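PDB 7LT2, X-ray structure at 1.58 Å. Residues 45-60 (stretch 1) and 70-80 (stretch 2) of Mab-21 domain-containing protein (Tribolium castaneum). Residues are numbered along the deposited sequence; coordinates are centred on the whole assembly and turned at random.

Stretch 1, residues 45-60: LFKALFRRVFYGGSFY
Stretch 2 (70-80) EFDLDILLHIP

Helix 45-49 gives way at Phe 50 (phi/psi -64/132°), whose N still bonds Phe 46 O at 2.9 Å, and the chain continues as strand 50-56. This strand runs antiparallel to strand 70-77, their axes 4.7 Å apart at 157°; the helix axis lies nearly perpendicular to the second strand (86°). Val 53 pairs with Ile 75 (CA-CA 4.7 Å) and Gly 56 with Asp 72 (4.9 Å). Reciprocal bonds define the ladder: Phe 54 N to Asp 74 O, Asp 74 N to Phe 54 O and Gly 56 N to Asp 72 O, each 2.9 Å, and Asp 72 N to Gly 56 O, 3.0 Å. At Arg 51 (phi/psi -112/-53°) a bulge shifts the register by one: Arg 51 N reaches Leu 76 O (2.9 Å), Leu 76 N reaches Arg 52 O (2.8 Å), and His 78 N donates to Leu 49 O (2.9 Å).

On one face, packing is apolar: Phe 46 CE1 and Phe 50 CD1 (both chi1 t) present ring edges to Ile 75 CG2 at 3.7 and 3.8 Å, and Tyr 55 CE1 (chi1 m) meets Leu 73 CD1 at 3.5 Å. On the other, Leu 76 CD1 lies over one face of the flat Arg 52 guanidinium (CZ, 3.6 Å), whose NE, NH1 and NH2 bond elsewhere in the structure. Beyond, Tyr 60 points its edge at the face of Phe 71 (chi1 p; centroids 5.0 Å, planes 62°).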

ATOM      1  N   LEU A  45       4.931 -26.245  -3.829  1.00 18.29           N
ATOM      2  CA  LEU A  45       4.119 -25.461  -4.755  1.00 17.01           C
ATOM      3  C   LEU A  45       4.314 -23.967  -4.523  1.00 15.87           C
ATOM      4  O   LEU A  45       4.382 -23.193  -5.486  1.00 15.93           O
ATOM      5  CB  LEU A  45       2.644 -25.841  -4.623  1.00 16.97           C
ATOM      6  CG  LEU A  45       1.659 -25.096  -5.532  1.00 17.77           C
ATOM      7  CD1 LEU A  45       2.088 -25.126  -6.995  1.00 18.76           C
ATOM      8  CD2 LEU A  45       0.255 -25.686  -5.376  1.00 22.14           C
ATOM      9  N   PHE A  46       4.420 -23.537  -3.259  1.00 18.50           N
ATOM     10  CA  PHE A  46       4.734 -22.134  -3.007  1.00 15.11           C
ATOM     11  C   PHE A  46       6.101 -21.775  -3.559  1.00 16.85           C
ATOM     12  O   PHE A  46       6.273 -20.708  -4.158  1.00 17.04           O
ATOM     13  CB  PHE A  46       4.683 -21.799  -1.515  1.00 16.42           C
ATOM     14  CG  PHE A  46       5.239 -20.429  -1.194  1.00 16.66           C
ATOM     15  CD1 PHE A  46       4.578 -19.285  -1.614  1.00 21.44           C
ATOM     16  CD2 PHE A  46       6.438 -20.288  -0.511  1.00 18.20           C
ATOM     17  CE1 PHE A  46       5.093 -18.020  -1.340  1.00 16.53           C
ATOM     18  CE2 PHE A  46       6.959 -19.022  -0.235  1.00 15.78           C
ATOM     19  CZ  PHE A  46       6.281 -17.894  -0.649  1.00 18.12           C
ATOM     20  N   LYS A  47       7.091 -22.648  -3.363  1.00 16.39           N
ATOM     21  CA  LYS A  47       8.420 -22.347  -3.884  1.00 16.59           C
ATOM     22  C   LYS A  47       8.387 -22.206  -5.399  1.00 19.53           C
ATOM     23  O   LYS A  47       9.040 -21.320  -5.963  1.00 20.60           O
ATOM     24  CB  LYS A  47       9.414 -23.426  -3.461  1.00 20.63           C
ATOM     25  CG  LYS A  47      10.860 -23.080  -3.791  1.00 21.25           C
ATOM     26  CD  LYS A  47      11.800 -24.149  -3.280  1.00 23.22           C
ATOM     27  CE  LYS A  47      13.251 -23.761  -3.517  1.00 30.77           C
ATOM     28  NZ  LYS A  47      14.152 -24.673  -2.774  1.00 32.97           N
ATOM     29  N   ALA A  48       7.597 -23.049  -6.071  1.00 18.84           N
ATOM     30  CA  ALA A  48       7.499 -22.976  -7.526  1.00 17.02           C
ATOM     31  C   ALA A  48       6.776 -21.711  -7.978  1.00 19.08           C
ATOM     32  O   ALA A  48       7.184 -21.080  -8.959  1.00 19.02           O
ATOM     33  CB  ALA A  48       6.790 -24.220  -8.066  1.00 17.39           C
ATOM     34  N   LEU A  49       5.701 -21.328  -7.279  1.00 16.22           N
ATOM     35  CA  LEU A  49       4.925 -20.156  -7.683  1.00 17.05           C
ATOM     36  C   LEU A  49       5.639 -18.848  -7.364  1.00 15.71           C
ATOM     37  O   LEU A  49       5.472 -17.862  -8.092  1.00 17.31           O
ATOM     38  CB  LEU A  49       3.570 -20.162  -6.986  1.00 16.20           C
ATOM     39  CG  LEU A  49       2.521 -21.102  -7.574  1.00 15.81           C
ATOM     40  CD1 LEU A  49       1.412 -21.304  -6.559  1.00 17.85           C
ATOM     41  CD2 LEU A  49       1.975 -20.492  -8.849  1.00 17.47           C
ATOM     42  N   PHE A  50       6.415 -18.817  -6.287  1.00 15.53           N
ATOM     43  CA  PHE A  50       6.955 -17.556  -5.792  1.00 16.62           C
ATOM     44  C   PHE A  50       7.901 -16.920  -6.802  1.00 18.25           C
ATOM     45  O   PHE A  50       8.799 -17.579  -7.341  1.00 19.34           O
ATOM     46  CB  PHE A  50       7.679 -17.771  -4.465  1.00 17.82           C
ATOM     47  CG  PHE A  50       8.313 -16.524  -3.920  1.00 18.56           C
ATOM     48  CD1 PHE A  50       7.545 -15.572  -3.272  1.00 16.60           C
ATOM     49  CD2 PHE A  50       9.669 -16.300  -4.062  1.00 21.19           C
ATOM     50  CE1 PHE A  50       8.120 -14.420  -2.766  1.00 19.40           C
ATOM     51  CE2 PHE A  50      10.250 -15.145  -3.557  1.00 21.64           C
ATOM     52  CZ  PHE A  50       9.477 -14.210  -2.916  1.00 20.63           C
ATOM     53  N   ARG A  51       7.692 -15.630  -7.057  1.00 16.19           N
ATOM     54  CA  ARG A  51       8.585 -14.842  -7.894  1.00 16.21           C
ATOM     55  C   ARG A  51       9.344 -13.784  -7.107  1.00 19.13           C
ATOM     56  O   ARG A  51      10.577 -13.729  -7.175  1.00 19.80           O
ATOM     57  CB  ARG A  51       7.796 -14.177  -9.030  1.00 22.10           C
ATOM     58  CG  ARG A  51       8.649 -13.344  -9.974  1.00 27.10           C
ATOM     59  CD  ARG A  51       7.855 -12.930 -11.206  1.00 38.99           C
ATOM     60  NE  ARG A  51       8.636 -12.088 -12.104  1.00 40.67           N
ATOM     61  CZ  ARG A  51       9.427 -12.549 -13.063  1.00 46.10           C
ATOM     62  NH1 ARG A  51       9.577 -13.847 -13.270  1.00 46.01           N
ATOM     63  NH2 ARG A  51      10.079 -11.686 -13.839  1.00 41.34           N
ATOM     64  N   ARG A  52       8.639 -12.945  -6.357  1.00 18.34           N
ATOM     65  CA  ARG A  52       9.257 -11.833  -5.637  1.00 15.93           C
ATOM     66  C   ARG A  52       8.206 -11.230  -4.717  1.00 15.53           C
ATOM     67  O   ARG A  52       7.034 -11.619  -4.742  1.00 15.44           O
ATOM     68  CB  ARG A  52       9.805 -10.783  -6.604  1.00 19.76           C
ATOM     69  CG  ARG A  52       8.730 -10.076  -7.420  1.00 18.63           C
ATOM     70  CD  ARG A  52       9.340  -9.170  -8.473  1.00 25.13           C
ATOM     71  NE  ARG A  52       8.363  -8.700  -9.447  1.00 22.02           N
ATOM     72  CZ  ARG A  52       7.742  -7.531  -9.382  1.00 24.82           C
ATOM     73  NH1 ARG A  52       7.939  -6.699  -8.373  1.00 25.97           N
ATOM     74  NH2 ARG A  52       6.902  -7.187 -10.353  1.00 25.00           N
ATOM     75  N   VAL A  53       8.631 -10.264  -3.907  1.00 18.66           N
ATOM     76  CA  VAL A  53       7.725  -9.520  -3.042  1.00 16.21           C
ATOM     77  C   VAL A  53       7.730  -8.057  -3.466  1.00 14.63           C
ATOM     78  O   VAL A  53       8.704  -7.549  -4.035  1.00 16.94           O
ATOM     79  CB  VAL A  53       8.084  -9.649  -1.542  1.00 16.45           C
ATOM     80  CG1 VAL A  53       8.059 -11.109  -1.100  1.00 16.63           C
ATOM     81  CG2 VAL A  53       9.449  -9.007  -1.232  1.00 17.90           C
ATOM     82  N   PHE A  54       6.615  -7.384  -3.190  1.00 14.50           N
ATOM     83  CA  PHE A  54       6.495  -5.942  -3.334  1.00 17.10           C
ATOM     84  C   PHE A  54       6.083  -5.385  -1.982  1.00 17.00           C
ATOM     85  O   PHE A  54       5.172  -5.920  -1.343  1.00 16.68           O
ATOM     86  CB  PHE A  54       5.468  -5.567  -4.410  1.00 15.24           C
ATOM     87  CG  PHE A  54       5.226  -4.090  -4.530  1.00 18.74           C
ATOM     88  CD1 PHE A  54       6.092  -3.286  -5.264  1.00 21.28           C
ATOM     89  CD2 PHE A  54       4.141  -3.499  -3.900  1.00 19.86           C
ATOM     90  CE1 PHE A  54       5.872  -1.923  -5.374  1.00 19.76           C
ATOM     91  CE2 PHE A  54       3.919  -2.134  -4.005  1.00 20.10           C
ATOM     92  CZ  PHE A  54       4.789  -1.350  -4.746  1.00 16.90           C
ATOM     93  N   TYR A  55       6.757  -4.325  -1.540  1.00 15.75           N
ATOM     94  CA  TYR A  55       6.460  -3.716  -0.248  1.00 16.79           C
ATOM     95  C   TYR A  55       5.459  -2.589  -0.485  1.00 14.62           C
ATOM     96  O   TYR A  55       5.798  -1.568  -1.085  1.00 15.67           O
ATOM     97  CB  TYR A  55       7.737  -3.211   0.421  1.00 16.62           C
ATOM     98  CG  TYR A  55       8.840  -4.249   0.512  1.00 16.50           C
ATOM     99  CD1 TYR A  55       8.725  -5.348   1.352  1.00 18.45           C
ATOM    100  CD2 TYR A  55      10.003  -4.118  -0.234  1.00 18.70           C
ATOM    101  CE1 TYR A  55       9.744  -6.302   1.439  1.00 18.44           C
ATOM    102  CE2 TYR A  55      11.022  -5.053  -0.154  1.00 21.28           C
ATOM    103  CZ  TYR A  55      10.888  -6.148   0.679  1.00 19.31           C
ATOM    104  OH  TYR A  55      11.906  -7.079   0.751  1.00 20.08           O
ATOM    105  N   GLY A  56       4.219  -2.790  -0.045  1.00 15.80           N
ATOM    106  CA  GLY A  56       3.125  -1.896  -0.370  1.00 16.66           C
ATOM    107  C   GLY A  56       2.742  -1.025   0.811  1.00 17.15           C
ATOM    108  O   GLY A  56       2.859  -1.436   1.965  1.00 18.38           O
ATOM    109  N   GLY A  57       2.276   0.181   0.515  1.00 16.47           N
ATOM    110  CA  GLY A  57       1.703   1.049   1.528  1.00 15.56           C
ATOM    111  C   GLY A  57       2.377   2.409   1.557  1.00 19.08           C
ATOM    112  O   GLY A  57       3.356   2.670   0.872  1.00 17.45           O
ATOM    113  N   SER A  58       1.807   3.285   2.392  1.00 18.47           N
ATOM    114  CA  SER A  58       2.287   4.665   2.436  1.00 16.07           C
ATOM    115  C   SER A  58       3.702   4.765   2.997  1.00 17.65           C
ATOM    116  O   SER A  58       4.474   5.640   2.579  1.00 18.46           O
ATOM    117  CB  SER A  58       1.318   5.534   3.248  1.00 16.02           C
ATOM    118  OG  SER A  58       1.287   5.147   4.610  1.00 19.44           O
ATOM    119  N   PHE A  59       4.069   3.884   3.931  1.00 17.02           N
ATOM    120  CA  PHE A  59       5.436   3.879   4.449  1.00 18.91           C
ATOM    121  C   PHE A  59       6.454   3.701   3.322  1.00 18.62           C
ATOM    122  O   PHE A  59       7.438   4.446   3.236  1.00 18.91           O
ATOM    123  CB  PHE A  59       5.582   2.784   5.513  1.00 16.46           C
ATOM    124  CG  PHE A  59       6.980   2.635   6.054  1.00 16.45           C
ATOM    125  CD1 PHE A  59       7.649   3.722   6.590  1.00 17.93           C
ATOM    126  CD2 PHE A  59       7.620   1.407   6.035  1.00 18.37           C
ATOM    127  CE1 PHE A  59       8.932   3.587   7.090  1.00 19.59           C
ATOM    128  CE2 PHE A  59       8.902   1.263   6.532  1.00 18.31           C
ATOM    129  CZ  PHE A  59       9.559   2.355   7.061  1.00 18.54           C
ATOM    130  N   TYR A  60       6.223   2.733   2.430  1.00 16.92           N
ATOM    131  CA  TYR A  60       7.163   2.499   1.341  1.00 15.27           C
ATOM    132  C   TYR A  60       6.990   3.477   0.183  1.00 17.36           C
ATOM    133  O   TYR A  60       7.904   3.601  -0.642  1.00 17.40           O
ATOM    134  CB  TYR A  60       7.047   1.055   0.845  1.00 15.48           C
ATOM    135  CG  TYR A  60       7.972   0.122   1.593  1.00 15.50           C
ATOM    136  CD1 TYR A  60       7.572  -0.482   2.780  1.00 14.67           C
ATOM    137  CD2 TYR A  60       9.259  -0.130   1.129  1.00 17.74           C
ATOM    138  CE1 TYR A  60       8.419  -1.326   3.478  1.00 17.44           C
ATOM    139  CE2 TYR A  60      10.113  -0.978   1.818  1.00 16.75           C
ATOM    140  CZ  TYR A  60       9.693  -1.566   2.993  1.00 19.22           C
ATOM    141  OH  TYR A  60      10.547  -2.400   3.679  1.00 18.29           O
ATOM    142  N   GLU A  70       2.328  -0.027   9.918  1.00 19.35           N
ATOM    143  CA  GLU A  70       2.111  -1.271   9.183  1.00 19.59           C
ATOM    144  C   GLU A  70       2.455  -1.079   7.713  1.00 18.03           C
ATOM    145  O   GLU A  70       2.492   0.043   7.207  1.00 20.93           O
ATOM    146  CB  GLU A  70       0.663  -1.751   9.314  1.00 21.50           C
ATOM    147  CG  GLU A  70      -0.356  -0.755   8.781  1.00 22.19           C
ATOM    148  CD  GLU A  70      -1.757  -1.328   8.729  1.00 30.14           C
ATOM    149  OE1 GLU A  70      -1.910  -2.478   8.262  1.00 32.88           O
ATOM    150  OE2 GLU A  70      -2.700  -0.627   9.149  1.00 30.37           O
ATOM    151  N   PHE A  71       2.702  -2.199   7.032  1.00 17.81           N
ATOM    152  CA  PHE A  71       2.711  -2.222   5.576  1.00 16.80           C
ATOM    153  C   PHE A  71       2.306  -3.614   5.106  1.00 18.32           C
ATOM    154  O   PHE A  71       2.152  -4.544   5.902  1.00 18.28           O
ATOM    155  CB  PHE A  71       4.071  -1.799   4.984  1.00 19.22           C
ATOM    156  CG  PHE A  71       5.202  -2.764   5.238  1.00 18.59           C
ATOM    157  CD1 PHE A  71       5.968  -2.664   6.387  1.00 23.66           C
ATOM    158  CD2 PHE A  71       5.531  -3.733   4.302  1.00 20.29           C
ATOM    159  CE1 PHE A  71       7.026  -3.530   6.615  1.00 25.91           C
ATOM    160  CE2 PHE A  71       6.586  -4.606   4.524  1.00 22.02           C
ATOM    161  CZ  PHE A  71       7.332  -4.504   5.684  1.00 24.47           C
ATOM    162  N   ASP A  72       2.108  -3.731   3.797  1.00 16.98           N
ATOM    163  CA  ASP A  72       1.709  -4.982   3.161  1.00 18.45           C
ATOM    164  C   ASP A  72       2.905  -5.644   2.493  1.00 18.98           C
ATOM    165  O   ASP A  72       3.589  -5.020   1.676  1.00 18.75           O
ATOM    166  CB  ASP A  72       0.627  -4.744   2.107  1.00 22.24           C
ATOM    167  CG  ASP A  72      -0.746  -4.541   2.701  1.00 23.01           C
ATOM    168  OD1 ASP A  72      -0.893  -4.606   3.944  1.00 23.35           O
ATOM    169  OD2 ASP A  72      -1.681  -4.313   1.907  1.00 27.58           O
ATOM    170  N   LEU A  73       3.134  -6.915   2.809  1.00 18.28           N
ATOM    171  CA  LEU A  73       4.045  -7.733   2.014  1.00 17.06           C
ATOM    172  C   LEU A  73       3.217  -8.395   0.922  1.00 17.06           C
ATOM    173  O   LEU A  73       2.534  -9.393   1.164  1.00 17.33           O
ATOM    174  CB  LEU A  73       4.763  -8.770   2.869  1.00 17.39           C
ATOM    175  CG  LEU A  73       5.874  -9.502   2.100  1.00 16.18           C
ATOM    176  CD1 LEU A  73       7.010  -8.539   1.784  1.00 16.13           C
ATOM    177  CD2 LEU A  73       6.369 -10.693   2.897  1.00 20.16           C
ATOM    178  N   ASP A  74       3.260  -7.826  -0.281  1.00 17.92           N
ATOM    179  CA  ASP A  74       2.580  -8.414  -1.430  1.00 19.19           C
ATOM    180  C   ASP A  74       3.469  -9.522  -1.978  1.00 17.05           C
ATOM    181  O   ASP A  74       4.495  -9.260  -2.614  1.00 16.04           O
ATOM    182  CB  ASP A  74       2.278  -7.352  -2.481  1.00 19.74           C
ATOM    183  CG  ASP A  74       1.211  -6.379  -2.029  1.00 21.16           C
ATOM    184  OD1 ASP A  74       0.302  -6.789  -1.270  1.00 19.96           O
ATOM    185  OD2 ASP A  74       1.287  -5.198  -2.417  1.00 23.47           O
ATOM    186  N   ILE A  75       3.081 -10.765  -1.710  1.00 15.05           N
ATOM    187  CA  ILE A  75       3.840 -11.943  -2.114  1.00 17.15           C
ATOM    188  C   ILE A  75       3.380 -12.310  -3.521  1.00 16.57           C
ATOM    189  O   ILE A  75       2.242 -12.745  -3.712  1.00 18.01           O
ATOM    190  CB  ILE A  75       3.626 -13.098  -1.128  1.00 18.50           C
ATOM    191  CG1 ILE A  75       4.055 -12.678   0.281  1.00 16.07           C
ATOM    192  CG2 ILE A  75       4.387 -14.354  -1.574  1.00 17.56           C
ATOM    193  CD1 ILE A  75       3.598 -13.624   1.380  1.00 19.64           C
ATOM    194  N   LEU A  76       4.255 -12.122  -4.511  1.00 17.36           N
ATOM    195  CA  LEU A  76       3.858 -12.230  -5.915  1.00 14.35           C
ATOM    196  C   LEU A  76       4.107 -13.651  -6.419  1.00 16.84           C
ATOM    197  O   LEU A  76       5.258 -14.089  -6.539  1.00 16.92           O
ATOM    198  CB  LEU A  76       4.600 -11.204  -6.769  1.00 16.44           C
ATOM    199  CG  LEU A  76       4.491  -9.742  -6.306  1.00 19.57           C
ATOM    200  CD1 LEU A  76       4.985  -8.804  -7.391  1.00 17.35           C
ATOM    201  CD2 LEU A  76       3.071  -9.374  -5.905  1.00 17.94           C
ATOM    202  N   LEU A  77       3.021 -14.362  -6.709  1.00 17.31           N
ATOM    203  CA  LEU A  77       3.046 -15.699  -7.280  1.00 14.47           C
ATOM    204  C   LEU A  77       2.810 -15.595  -8.781  1.00 18.49           C
ATOM    205  O   LEU A  77       2.078 -14.720  -9.246  1.00 17.77           O
ATOM    206  CB  LEU A  77       1.968 -16.573  -6.633  1.00 18.04           C
ATOM    207  CG  LEU A  77       1.853 -16.436  -5.113  1.00 19.43           C
ATOM    208  CD1 LEU A  77       0.578 -17.079  -4.597  1.00 21.42           C
ATOM    209  CD2 LEU A  77       3.078 -17.048  -4.446  1.00 17.95           C
ATOM    210  N   HIS A  78       3.435 -16.486  -9.548  1.00 20.38           N
ATOM    211  CA  HIS A  78       3.336 -16.422 -11.002  1.00 18.35           C
ATOM    212  C   HIS A  78       2.866 -17.759 -11.544  1.00 16.76           C
ATOM    213  O   HIS A  78       3.523 -18.783 -11.327  1.00 20.76           O
ATOM    214  CB  HIS A  78       4.668 -16.036 -11.649  1.00 19.78           C
ATOM    215  CG  HIS A  78       4.607 -16.005 -13.144  1.00 22.65           C
ATOM    216  ND1 HIS A  78       3.855 -15.082 -13.839  1.00 25.90           N
ATOM    217  CD2 HIS A  78       5.177 -16.804 -14.076  1.00 28.38           C
ATOM    218  CE1 HIS A  78       3.977 -15.305 -15.136  1.00 24.51           C
ATOM    219  NE2 HIS A  78       4.771 -16.346 -15.306  1.00 25.09           N
ATOM    220  N   ILE A  79       1.731 -17.739 -12.229  1.00 19.30           N
ATOM    221  CA  ILE A  79       1.220 -18.927 -12.920  1.00 18.51           C
ATOM    222  C   ILE A  79       1.988 -19.099 -14.222  1.00 22.84           C
ATOM    223  O   ILE A  79       2.034 -18.160 -15.032  1.00 21.75           O
ATOM    224  CB  ILE A  79      -0.274 -18.779 -13.185  1.00 17.43           C
ATOM    225  CG1 ILE A  79      -1.046 -18.650 -11.867  1.00 22.04           C
ATOM    226  CG2 ILE A  79      -0.788 -19.961 -14.019  1.00 22.32           C
ATOM    227  CD1 ILE A  79      -2.487 -18.254 -12.043  1.00 24.84           C
ATOM    228  N   PRO A  80       2.598 -20.259 -14.467  1.00 20.59           N
ATOM    229  CA  PRO A  80       3.304 -20.478 -15.735  1.00 19.79           C
ATOM    230  C   PRO A  80       2.411 -20.171 -16.930  1.00 22.39           C
ATOM    231  O   PRO A  80       1.263 -20.618 -17.002  1.00 23.35           O
ATOM    232  CB  PRO A  80       3.680 -21.964 -15.670  1.00 24.33           C
ATOM    233  CG  PRO A  80       3.805 -22.232 -14.198  1.00 24.46           C
ATOM    234  CD  PRO A  80       2.716 -21.414 -13.559  1.00 22.76           C
TER
HETATM  235  O   HOH W   1       6.064 -19.488 -11.343  1.00 30.01           O
HETATM  236  O   HOH W   2       2.422   1.562   5.125  1.00 22.01           O